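Local structure of subdomain of Desmoplakin Carboxy-Terminal domain (DPCT) (Homo sapiens, 1LM5) at residues T38-L43 / T78-A83; G50-P55 / Q64-Q69; F147-G150 / Q154-Q157. The protein is a plakin-repeat fragment of the desmoplakin tail that binds intermediate filaments, and so probably helps to couple them to desmosomes. All blocks are in the same frame, centred on the assembly; numbering follows the deposited sequence.

Contact 1: residues T38-L43 / T78-A83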
ATOM      1  N   THR B  38      25.950  -3.415  -1.171  1.00 18.81           N
ATOM      2  CA  THR B  38      25.117  -2.355  -0.636  1.00 18.85           C
ATOM      3  C   THR B  38      24.062  -2.004  -1.687  1.00 19.52           C
ATOM      4  O   THR B  38      22.891  -1.834  -1.371  1.00 18.63           O
ATOM      5  CB  THR B  38      25.953  -1.108  -0.336  1.00 18.77           C
ATOM      6  OG1 THR B  38      26.869  -1.397   0.722  1.00 19.12           O
ATOM      7  CG2 THR B  38      25.056   0.072   0.055  1.00 21.23           C
ATOM      8  N   GLY B  39      24.493  -1.880  -2.939  1.00 17.87           N
ATOM      9  CA  GLY B  39      23.563  -1.550  -3.998  1.00 17.65           C
ATOM     10  C   GLY B  39      22.491  -2.615  -4.090  1.00 17.81           C
ATOM     11  O   GLY B  39      21.307  -2.321  -4.231  1.00 15.92           O
ATOM     12  N   GLN B  40      22.902  -3.875  -4.011  1.00 17.60           N
ATOM     13  CA  GLN B  40      21.926  -4.946  -4.073  1.00 18.51           C
ATOM     14  C   GLN B  40      20.918  -4.789  -2.947  1.00 17.33           C
ATOM     15  O   GLN B  40      19.726  -4.955  -3.134  1.00 15.13           O
ATOM     16  CB  GLN B  40      22.602  -6.307  -3.923  1.00 20.89           C
ATOM     17  CG  GLN B  40      21.609  -7.448  -3.886  1.00 20.99           C
ATOM     18  CD  GLN B  40      22.304  -8.779  -3.721  1.00 22.50           C
ATOM     19  OE1 GLN B  40      23.332  -9.025  -4.356  1.00 21.24           O
ATOM     20  NE2 GLN B  40      21.747  -9.647  -2.883  1.00 20.00           N
ATOM     21  N   ARG B  41      21.407  -4.469  -1.763  1.00 16.25           N
ATOM     22  CA  ARG B  41      20.511  -4.345  -0.636  1.00 16.83           C
ATOM     23  C   ARG B  41      19.599  -3.161  -0.763  1.00 15.01           C
ATOM     24  O   ARG B  41      18.452  -3.239  -0.358  1.00 14.99           O
ATOM     25  CB  ARG B  41      21.314  -4.321   0.651  1.00 19.70           C
ATOM     26  CG  ARG B  41      21.840  -5.707   0.899  1.00 21.92           C
ATOM     27  CD  ARG B  41      22.868  -5.810   1.970  1.00 22.01           C
ATOM     28  NE  ARG B  41      23.286  -7.204   2.018  1.00 23.99           N
ATOM     29  CZ  ARG B  41      24.183  -7.692   2.862  1.00 26.91           C
ATOM     30  NH1 ARG B  41      24.773  -6.895   3.747  1.00 23.30           N
ATOM     31  NH2 ARG B  41      24.475  -8.985   2.822  1.00 24.96           N
ATOM     32  N   LEU B  42      20.081  -2.069  -1.348  1.00 14.78           N
ATOM     33  CA  LEU B  42      19.195  -0.926  -1.520  1.00 13.64           C
ATOM     34  C   LEU B  42      18.112  -1.350  -2.497  1.00 13.00           C
ATOM     35  O   LEU B  42      16.960  -0.954  -2.356  1.00 12.04           O
ATOM     36  CB  LEU B  42      19.940   0.281  -2.077  1.00 11.52           C
ATOM     37  CG  LEU B  42      20.932   0.863  -1.074  1.00 14.86           C
ATOM     38  CD1 LEU B  42      21.698   1.986  -1.734  1.00 17.82           C
ATOM     39  CD2 LEU B  42      20.198   1.342   0.162  1.00 14.95           C
ATOM     40  N   LEU B  43      18.496  -2.155  -3.489  1.00 13.12           N
ATOM     41  CA  LEU B  43      17.539  -2.642  -4.485  1.00 13.95           C
ATOM     42  C   LEU B  43      16.601  -3.653  -3.829  1.00 14.83           C
ATOM     43  O   LEU B  43      15.426  -3.713  -4.164  1.00 13.34           O
ATOM     44  CB  LEU B  43      18.252  -3.318  -5.663  1.00 17.27           C
ATOM     45  CG  LEU B  43      18.634  -2.585  -6.956  1.00 21.43           C
ATOM     46  CD1 LEU B  43      17.994  -1.216  -7.016  1.00 17.98           C
ATOM     47  CD2 LEU B  43      20.126  -2.527  -7.085  1.00 22.26           C
ATOM     48  N   THR B  78      18.751 -11.457 -10.738  1.00 22.15           N
ATOM     49  CA  THR B  78      18.829 -12.810 -10.202  1.00 22.20           C
ATOM     50  C   THR B  78      18.984 -12.757  -8.690  1.00 20.64           C
ATOM     51  O   THR B  78      18.251 -13.419  -7.963  1.00 20.37           O
ATOM     52  CB  THR B  78      20.019 -13.576 -10.808  1.00 23.59           C
ATOM     53  OG1 THR B  78      19.805 -13.725 -12.215  1.00 25.11           O
ATOM     54  CG2 THR B  78      20.157 -14.962 -10.169  1.00 25.02           C
ATOM     55  N   ARG B  79      19.925 -11.942  -8.219  1.00 21.14           N
ATOM     56  CA  ARG B  79      20.176 -11.818  -6.789  1.00 22.22           C
ATOM     57  C   ARG B  79      18.999 -11.223  -6.040  1.00 22.17           C
ATOM     58  O   ARG B  79      18.860 -11.448  -4.846  1.00 22.69           O
ATOM     59  CB  ARG B  79      21.397 -10.943  -6.528  1.00 23.93           C
ATOM     60  CG  ARG B  79      22.661 -11.380  -7.215  1.00 26.66           C
ATOM     61  CD  ARG B  79      23.681 -10.257  -7.151  1.00 31.55           C
ATOM     62  NE  ARG B  79      24.676 -10.387  -8.207  1.00 37.55           N
ATOM     63  CZ  ARG B  79      25.538  -9.434  -8.537  1.00 39.75           C
ATOM     64  NH1 ARG B  79      25.525  -8.277  -7.888  1.00 38.73           N
ATOM     65  NH2 ARG B  79      26.405  -9.639  -9.522  1.00 40.88           N
ATOM     66  N   LEU B  80      18.158 -10.456  -6.736  1.00 21.36           N
ATOM     67  CA  LEU B  80      17.006  -9.821  -6.098  1.00 20.64           C
ATOM     68  C   LEU B  80      15.740 -10.653  -6.033  1.00 19.73           C
ATOM     69  O   LEU B  80      14.763 -10.224  -5.426  1.00 20.70           O
ATOM     70  CB  LEU B  80      16.660  -8.504  -6.804  1.00 17.87           C
ATOM     71  CG  LEU B  80      17.735  -7.431  -6.767  1.00 19.19           C
ATOM     72  CD1 LEU B  80      17.291  -6.247  -7.625  1.00 18.65           C
ATOM     73  CD2 LEU B  80      17.959  -7.009  -5.323  1.00 17.63           C
ATOM     74  N   LYS B  81      15.730 -11.826  -6.660  1.00 21.23           N
ATOM     75  CA  LYS B  81      14.528 -12.654  -6.654  1.00 22.28           C
ATOM     76  C   LYS B  81      13.941 -12.871  -5.264  1.00 20.85           C
ATOM     77  O   LYS B  81      12.741 -12.661  -5.047  1.00 19.72           O
ATOM     78  CB  LYS B  81      14.806 -14.008  -7.334  1.00 24.90           C
ATOM     79  CG  LYS B  81      15.060 -13.893  -8.840  1.00 28.29           C
ATOM     80  CD  LYS B  81      15.648 -15.189  -9.407  1.00 30.99           C
ATOM     81  CE  LYS B  81      15.970 -15.093 -10.902  1.00 33.85           C
ATOM     82  NZ  LYS B  81      14.767 -15.139 -11.791  1.00 35.84           N
ATOM     83  N   PRO B  82      14.771 -13.295  -4.296  1.00 21.22           N
ATOM     84  CA  PRO B  82      14.219 -13.510  -2.951  1.00 19.70           C
ATOM     85  C   PRO B  82      13.552 -12.245  -2.400  1.00 18.40           C
ATOM     86  O   PRO B  82      12.498 -12.316  -1.775  1.00 18.03           O
ATOM     87  CB  PRO B  82      15.435 -13.919  -2.132  1.00 19.69           C
ATOM     88  CG  PRO B  82      16.339 -14.580  -3.158  1.00 22.18           C
ATOM     89  CD  PRO B  82      16.200 -13.648  -4.348  1.00 21.00           C
ATOM     90  N   ALA B  83      14.175 -11.089  -2.625  1.00 16.85           N
ATOM     91  CA  ALA B  83      13.614  -9.820  -2.151  1.00 18.44           C
ATOM     92  C   ALA B  83      12.260  -9.561  -2.809  1.00 18.14           C
ATOM     93  O   ALA B  83      11.324  -9.082  -2.167  1.00 17.77           O
ATOM     94  CB  ALA B  83      14.563  -8.666  -2.465  1.00 15.57           C
TER
HETATM   95  O   HOH W   1      25.475  -7.512  -5.518  1.00 32.03           O
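Gln40 and Arg79 cross at about a right angle where helix 36-47 packs against helix 74-88. The carboxamide of Gln40 lies over the first carbons of the arginine. Gln40 OE1 is 3.1 Å from Arg79 CD, and Gln40 CD is 3.7 Å from Arg79 CB. With CG opposite the backbone N (chi1 176°) and the chain extended beyond it, the Gln40 amide reaches across to the other helix. The amide and guanidinium planes are turned 44° from each other. OE1 sits at the edge of the guanidinium, near its plane, but makes no direct hydrogen bond to it. A water joins the two groups instead. It donates to Gln40 OE1 at 2.9 Å and has a weak link to Arg79 NH1. At the other end of the amide, NE2 gives a hydrogen bond to Glu44, one turn further along the same helix.

Leu80 takes up the deeper half of the contact. Its side chain slides past that of Gln40 in the opposite direction, with Gln40 CG 3.9 Å from Leu80 CD2. The same methyl touches the backbone: Leu80 CD2 is 3.5 Å from Gln40 O. Both methyls reach the base of Leu43: Leu80 CD1 and CD2 each lie 3.7 Å from Leu43 CB. Ile72 also packs on both leucines.

The two local helix axes come within 9.9 Å and cross at -40°. The helices form an inclined pair, with a leucine-lined inner side and a polar outer side. The chemistry divides the work. Apolar contact joins the buried part. At the exposed side, Glu44 and the water hold the two ends of the Gln40 amide. The arginine is probably linked to that amide mainly through water, and the link is weak.

Contact 2: residues G50-P55 / Q64-Q69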
ATOM      1  N   GLY B  50       7.554  -3.683  -2.970  1.00 20.32           N
ATOM      2  CA  GLY B  50       6.656  -3.439  -4.087  1.00 20.78           C
ATOM      3  C   GLY B  50       7.272  -3.318  -5.461  1.00 20.30           C
ATOM      4  O   GLY B  50       6.576  -3.467  -6.465  1.00 20.27           O
ATOM      5  N   GLY B  51       8.565  -3.036  -5.520  1.00 17.95           N
ATOM      6  CA  GLY B  51       9.201  -2.943  -6.816  1.00 18.24           C
ATOM      7  C   GLY B  51      10.448  -2.099  -6.863  1.00 16.78           C
ATOM      8  O   GLY B  51      10.649  -1.204  -6.038  1.00 14.88           O
ATOM      9  N   ILE B  52      11.296  -2.407  -7.839  1.00 18.09           N
ATOM     10  CA  ILE B  52      12.510  -1.647  -8.047  1.00 16.64           C
ATOM     11  C   ILE B  52      12.003  -0.252  -8.397  1.00 17.64           C
ATOM     12  O   ILE B  52      11.087  -0.101  -9.209  1.00 19.07           O
ATOM     13  CB  ILE B  52      13.314  -2.242  -9.206  1.00 16.81           C
ATOM     14  CG1 ILE B  52      13.704  -3.686  -8.862  1.00 18.07           C
ATOM     15  CG2 ILE B  52      14.551  -1.403  -9.465  1.00 17.55           C
ATOM     16  CD1 ILE B  52      14.531  -3.800  -7.566  1.00 20.18           C
ATOM     17  N   ILE B  53      12.570   0.768  -7.773  1.00 17.41           N
ATOM     18  CA  ILE B  53      12.099   2.115  -8.031  1.00 17.93           C
ATOM     19  C   ILE B  53      12.806   2.746  -9.212  1.00 17.89           C
ATOM     20  O   ILE B  53      14.032   2.825  -9.239  1.00 17.70           O
ATOM     21  CB  ILE B  53      12.281   3.005  -6.783  1.00 16.57           C
ATOM     22  CG1 ILE B  53      11.506   2.389  -5.617  1.00 19.94           C
ATOM     23  CG2 ILE B  53      11.783   4.441  -7.071  1.00 18.90           C
ATOM     24  CD1 ILE B  53      11.738   3.075  -4.281  1.00 23.93           C
ATOM     25  N   HIS B  54      12.033   3.196 -10.197  1.00 17.85           N
ATOM     26  CA  HIS B  54      12.662   3.826 -11.345  1.00 20.20           C
ATOM     27  C   HIS B  54      13.223   5.135 -10.806  1.00 18.88           C
ATOM     28  O   HIS B  54      12.498   5.945 -10.251  1.00 17.53           O
ATOM     29  CB  HIS B  54      11.663   4.089 -12.456  1.00 21.14           C
ATOM     30  CG  HIS B  54      12.315   4.568 -13.709  1.00 22.21           C
ATOM     31  ND1 HIS B  54      12.956   5.785 -13.787  1.00 24.24           N
ATOM     32  CD2 HIS B  54      12.509   3.961 -14.904  1.00 23.93           C
ATOM     33  CE1 HIS B  54      13.522   5.905 -14.977  1.00 26.32           C
ATOM     34  NE2 HIS B  54      13.266   4.813 -15.672  1.00 24.04           N
ATOM     35  N   PRO B  55      14.528   5.355 -10.971  1.00 19.45           N
ATOM     36  CA  PRO B  55      15.162   6.573 -10.460  1.00 20.39           C
ATOM     37  C   PRO B  55      14.604   7.919 -10.886  1.00 22.76           C
ATOM     38  O   PRO B  55      14.753   8.897 -10.160  1.00 23.09           O
ATOM     39  CB  PRO B  55      16.621   6.393 -10.856  1.00 19.91           C
ATOM     40  CG  PRO B  55      16.539   5.601 -12.099  1.00 21.89           C
ATOM     41  CD  PRO B  55      15.459   4.590 -11.815  1.00 18.92           C
ATOM     42  N   GLN B  64      11.840  -7.937 -13.812  1.00 25.63           N
ATOM     43  CA  GLN B  64      11.907  -8.098 -15.258  1.00 27.97           C
ATOM     44  C   GLN B  64      11.897  -6.747 -15.958  1.00 26.96           C
ATOM     45  O   GLN B  64      12.734  -6.467 -16.823  1.00 24.09           O
ATOM     46  CB  GLN B  64      10.729  -8.948 -15.737  1.00 32.04           C
ATOM     47  CG  GLN B  64      10.726  -9.215 -17.226  1.00 36.39           C
ATOM     48  CD  GLN B  64       9.467  -9.933 -17.680  1.00 39.64           C
ATOM     49  OE1 GLN B  64       9.148 -11.023 -17.199  1.00 43.26           O
ATOM     50  NE2 GLN B  64       8.745  -9.323 -18.610  1.00 41.46           N
ATOM     51  N   ASP B  65      10.951  -5.902 -15.570  1.00 25.73           N
ATOM     52  CA  ASP B  65      10.845  -4.577 -16.162  1.00 26.46           C
ATOM     53  C   ASP B  65      12.047  -3.707 -15.809  1.00 24.16           C
ATOM     54  O   ASP B  65      12.503  -2.918 -16.635  1.00 22.94           O
ATOM     55  CB  ASP B  65       9.552  -3.912 -15.707  1.00 28.63           C
ATOM     56  CG  ASP B  65       8.329  -4.548 -16.337  1.00 34.98           C
ATOM     57  OD1 ASP B  65       7.198  -4.183 -15.962  1.00 37.41           O
ATOM     58  OD2 ASP B  65       8.505  -5.418 -17.219  1.00 37.86           O
ATOM     59  N   ALA B  66      12.557  -3.849 -14.587  1.00 23.30           N
ATOM     60  CA  ALA B  66      13.721  -3.067 -14.167  1.00 21.77           C
ATOM     61  C   ALA B  66      14.910  -3.465 -15.039  1.00 21.15           C
ATOM     62  O   ALA B  66      15.729  -2.623 -15.417  1.00 19.62           O
ATOM     63  CB  ALA B  66      14.040  -3.316 -12.699  1.00 20.66           C
ATOM     64  N   VAL B  67      15.015  -4.751 -15.359  1.00 21.36           N
ATOM     65  CA  VAL B  67      16.118  -5.179 -16.221  1.00 20.03           C
ATOM     66  C   VAL B  67      15.872  -4.612 -17.613  1.00 20.28           C
ATOM     67  O   VAL B  67      16.770  -4.063 -18.242  1.00 20.61           O
ATOM     68  CB  VAL B  67      16.221  -6.716 -16.314  1.00 21.81           C
ATOM     69  CG1 VAL B  67      17.133  -7.120 -17.486  1.00 19.93           C
ATOM     70  CG2 VAL B  67      16.774  -7.258 -15.019  1.00 20.91           C
ATOM     71  N   SER B  68      14.641  -4.741 -18.078  1.00 19.52           N
ATOM     72  CA  SER B  68      14.282  -4.250 -19.392  1.00 23.10           C
ATOM     73  C   SER B  68      14.581  -2.765 -19.555  1.00 21.89           C
ATOM     74  O   SER B  68      14.971  -2.324 -20.626  1.00 21.27           O
ATOM     75  CB  SER B  68      12.801  -4.525 -19.655  1.00 22.18           C
ATOM     76  OG  SER B  68      12.607  -5.923 -19.757  1.00 24.50           O
ATOM     77  N   GLN B  69      14.422  -2.006 -18.477  1.00 22.38           N
ATOM     78  CA  GLN B  69      14.675  -0.575 -18.529  1.00 23.37           C
ATOM     79  C   GLN B  69      16.088  -0.152 -18.148  1.00 23.58           C
ATOM     80  O   GLN B  69      16.394   1.046 -18.094  1.00 25.27           O
ATOM     81  CB  GLN B  69      13.641   0.137 -17.662  1.00 23.61           C
ATOM     82  CG  GLN B  69      12.228  -0.031 -18.193  1.00 25.30           C
ATOM     83  CD  GLN B  69      11.196   0.627 -17.312  1.00 27.18           C
ATOM     84  OE1 GLN B  69      11.378   1.758 -16.872  1.00 29.93           O
ATOM     85  NE2 GLN B  69      10.097  -0.075 -17.056  1.00 28.86           N
TER
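The beta-hairpin of strands 52-53 and 60-61, followed by helix 63-68, belongs to a plakin (plectin) repeat. This contact joins the first strand of the hairpin to that helix. The chain enters the strand through Gly50, the C-prime residue of a Schellman motif that ends helix 36-47. Gly50 and Gly51 both have positive phi, which lets the chain turn from helix to strand.

Ile52 and Ala66 form the buried half. The CB of Ile52 points at the helix and meets Ala66 CB at 3.7 Å. CG1 and CG2 of Ile52 flank the same methyl, with Ile52 CG1 3.9 Å from Ala66 CB. The small alanine side chain thus sits against the branch point of the isoleucine. Leu80 of helix 74-88 and Ile72 also pack on Ile52, so the pair belongs to a wider apolar layer.

His54 and Gln69 meet nearer the surface. Their side chains cross at about a right angle, and the ring and amide planes are 35° apart. Setting CG of His54 anti to N (chi1 -172°) brings the ring up to the Gln69 amide. Its ND1 is engaged by the backbone N of Thr56. The CD2-NE2 edge of the ring meets the glutamine: Gln69 OE1 lies near the ring plane, 3.2 Å from His54 CD2.

Contact 3: residues F147-G150 / Q154-Q157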
ATOM      1  N   PHE B 147       2.944 -13.747  11.493  1.00 21.48           N
ATOM      2  CA  PHE B 147       4.166 -13.572  10.710  1.00 22.29           C
ATOM      3  C   PHE B 147       5.348 -13.525  11.650  1.00 21.35           C
ATOM      4  O   PHE B 147       6.386 -14.138  11.409  1.00 23.29           O
ATOM      5  CB  PHE B 147       4.158 -12.248   9.943  1.00 21.84           C
ATOM      6  CG  PHE B 147       3.216 -12.212   8.783  1.00 23.90           C
ATOM      7  CD1 PHE B 147       3.165 -11.092   7.967  1.00 22.79           C
ATOM      8  CD2 PHE B 147       2.377 -13.284   8.504  1.00 23.02           C
ATOM      9  CE1 PHE B 147       2.295 -11.043   6.892  1.00 26.94           C
ATOM     10  CE2 PHE B 147       1.506 -13.243   7.432  1.00 24.94           C
ATOM     11  CZ  PHE B 147       1.461 -12.123   6.624  1.00 22.99           C
ATOM     12  N   ILE B 148       5.181 -12.757  12.716  1.00 21.83           N
ATOM     13  CA  ILE B 148       6.221 -12.568  13.710  1.00 23.40           C
ATOM     14  C   ILE B 148       5.554 -12.617  15.070  1.00 23.68           C
ATOM     15  O   ILE B 148       4.357 -12.358  15.190  1.00 22.38           O
ATOM     16  CB  ILE B 148       6.874 -11.181  13.556  1.00 24.38           C
ATOM     17  CG1 ILE B 148       5.800 -10.099  13.720  1.00 25.98           C
ATOM     18  CG2 ILE B 148       7.511 -11.051  12.188  1.00 27.22           C
ATOM     19  CD1 ILE B 148       6.314  -8.670  13.577  1.00 26.77           C
ATOM     20  N   ASP B 149       6.324 -12.958  16.092  1.00 24.65           N
ATOM     21  CA  ASP B 149       5.794 -12.989  17.443  1.00 26.21           C
ATOM     22  C   ASP B 149       6.277 -11.710  18.106  1.00 26.63           C
ATOM     23  O   ASP B 149       7.003 -10.924  17.491  1.00 26.61           O
ATOM     24  CB  ASP B 149       6.288 -14.228  18.205  1.00 27.98           C
ATOM     25  CG  ASP B 149       7.810 -14.332  18.261  1.00 31.02           C
ATOM     26  OD1 ASP B 149       8.307 -15.383  18.732  1.00 31.45           O
ATOM     27  OD2 ASP B 149       8.506 -13.382  17.849  1.00 27.81           O
ATOM     28  N   GLY B 150       5.870 -11.493  19.347  1.00 25.43           N
ATOM     29  CA  GLY B 150       6.271 -10.288  20.049  1.00 28.73           C
ATOM     30  C   GLY B 150       7.766 -10.042  20.045  1.00 28.25           C
ATOM     31  O   GLY B 150       8.206  -8.902  19.896  1.00 29.54           O
ATOM     32  N   GLN B 154       9.523  -6.894  18.567  1.00 24.59           N
ATOM     33  CA  GLN B 154      10.361  -6.042  19.393  1.00 27.13           C
ATOM     34  C   GLN B 154      11.659  -5.742  18.643  1.00 27.69           C
ATOM     35  O   GLN B 154      12.118  -4.605  18.626  1.00 29.09           O
ATOM     36  CB  GLN B 154      10.675  -6.747  20.706  1.00 28.97           C
ATOM     37  CG  GLN B 154      11.170  -5.834  21.800  1.00 31.66           C
ATOM     38  CD  GLN B 154      10.142  -4.778  22.157  1.00 35.04           C
ATOM     39  OE1 GLN B 154       8.931  -5.025  22.092  1.00 38.95           O
ATOM     40  NE2 GLN B 154      10.611  -3.600  22.542  1.00 35.46           N
ATOM     41  N   ARG B 155      12.242  -6.764  18.021  1.00 26.86           N
ATOM     42  CA  ARG B 155      13.484  -6.599  17.258  1.00 28.47           C
ATOM     43  C   ARG B 155      13.319  -5.576  16.134  1.00 28.34           C
ATOM     44  O   ARG B 155      14.175  -4.713  15.930  1.00 28.48           O
ATOM     45  CB  ARG B 155      13.917  -7.935  16.658  1.00 31.21           C
ATOM     46  CG  ARG B 155      15.084  -8.597  17.358  1.00 37.48           C
ATOM     47  CD  ARG B 155      15.249 -10.031  16.886  1.00 40.97           C
ATOM     48  NE  ARG B 155      14.259 -10.901  17.513  1.00 45.35           N
ATOM     49  CZ  ARG B 155      13.579 -11.855  16.883  1.00 46.46           C
ATOM     50  NH1 ARG B 155      13.773 -12.083  15.589  1.00 47.34           N
ATOM     51  NH2 ARG B 155      12.690 -12.575  17.553  1.00 47.99           N
ATOM     52  N   LEU B 156      12.223  -5.686  15.393  1.00 26.71           N
ATOM     53  CA  LEU B 156      11.951  -4.759  14.303  1.00 27.45           C
ATOM     54  C   LEU B 156      11.802  -3.339  14.826  1.00 28.80           C
ATOM     55  O   LEU B 156      12.286  -2.385  14.225  1.00 27.64           O
ATOM     56  CB  LEU B 156      10.671  -5.161  13.573  1.00 26.63           C
ATOM     57  CG  LEU B 156      10.799  -6.378  12.663  1.00 27.91           C
ATOM     58  CD1 LEU B 156       9.424  -6.744  12.128  1.00 29.24           C
ATOM     59  CD2 LEU B 156      11.773  -6.064  11.529  1.00 26.47           C
ATOM     60  N   GLN B 157      11.121  -3.207  15.955  1.00 30.31           N
ATOM     61  CA  GLN B 157      10.894  -1.902  16.557  1.00 32.97           C
ATOM     62  C   GLN B 157      12.191  -1.202  16.956  1.00 32.45           C
ATOM     63  O   GLN B 157      12.313   0.018  16.822  1.00 33.80           O
ATOM     64  CB  GLN B 157       9.995  -2.056  17.783  1.00 35.38           C
ATOM     65  CG  GLN B 157       9.873  -0.806  18.627  1.00 41.37           C
ATOM     66  CD  GLN B 157       9.463  -1.131  20.040  1.00 43.29           C
ATOM     67  OE1 GLN B 157       8.408  -1.721  20.267  1.00 46.23           O
ATOM     68  NE2 GLN B 157      10.301  -0.760  21.005  1.00 46.68           N
TER
HETATM   69  O   HOH W   2      11.073 -14.441  17.125  1.00 39.81           O
HETATM   70  O   HOH W   3       6.708  -6.999  21.205  1.00 34.29           O
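Gly150 and Gln154 are joined by a backbone hydrogen bond in the first turn of helix 150-157. Gln154 N donates to Gly150 O at 2.7 Å, with an N-H...O angle of 152°. The same carbonyl accepts from a water that also donates to Gln154 OE1 at 3.1 Å. The glutamine chain bends at chi2 (61°), which brings its amide back to this water.

Charged groups meet through a second water. Asp149 OD2 and Arg155 NH2 are 4.3 Å apart, beyond a salt bridge. The water donates to Asp149 OD2 at 2.9 Å and accepts from Arg155 NH2, lying in the plane of the guanidinium at its edge. Asp149 is the N-cap residue, and its OD2 also takes the backbone N of Ala152.

Apolar contact lies on the inner side. Ile148 CD1 meets Leu156 CD1 at 3.9 Å, methyl to methyl. Leu128 packs on both side chains.

This is a capped helix start in a plakin repeat. OD2 receives two bonds, one from the helix N-terminus and one from water. The negative charge of Asp149 probably suits the positive end of the helix dipole, with the arginine nearby adding a long, water-mediated attraction.

After strands 11-16 and 21-23 and helix 25-30, helix 36-47 supplies residues 38-43 of contact 1. The chain then passes through strand 52-53, the rest of the hairpin and helix 63-68. Contact 2 closes this short loop before helix 74-88 returns to close contact 1, so the smaller loop lies within the larger one. The two contacts touch: Ile52 CD1 is 3.7 Å from Leu80 CD1. Together they tie the helix pair to the hairpin and its helix. Contact 3 follows in series, in a different plectin-repeat range from contact 2. It joins the last loop residues before helix 150-157 to that helix. Its centre is about 30 Å from that of contact 2.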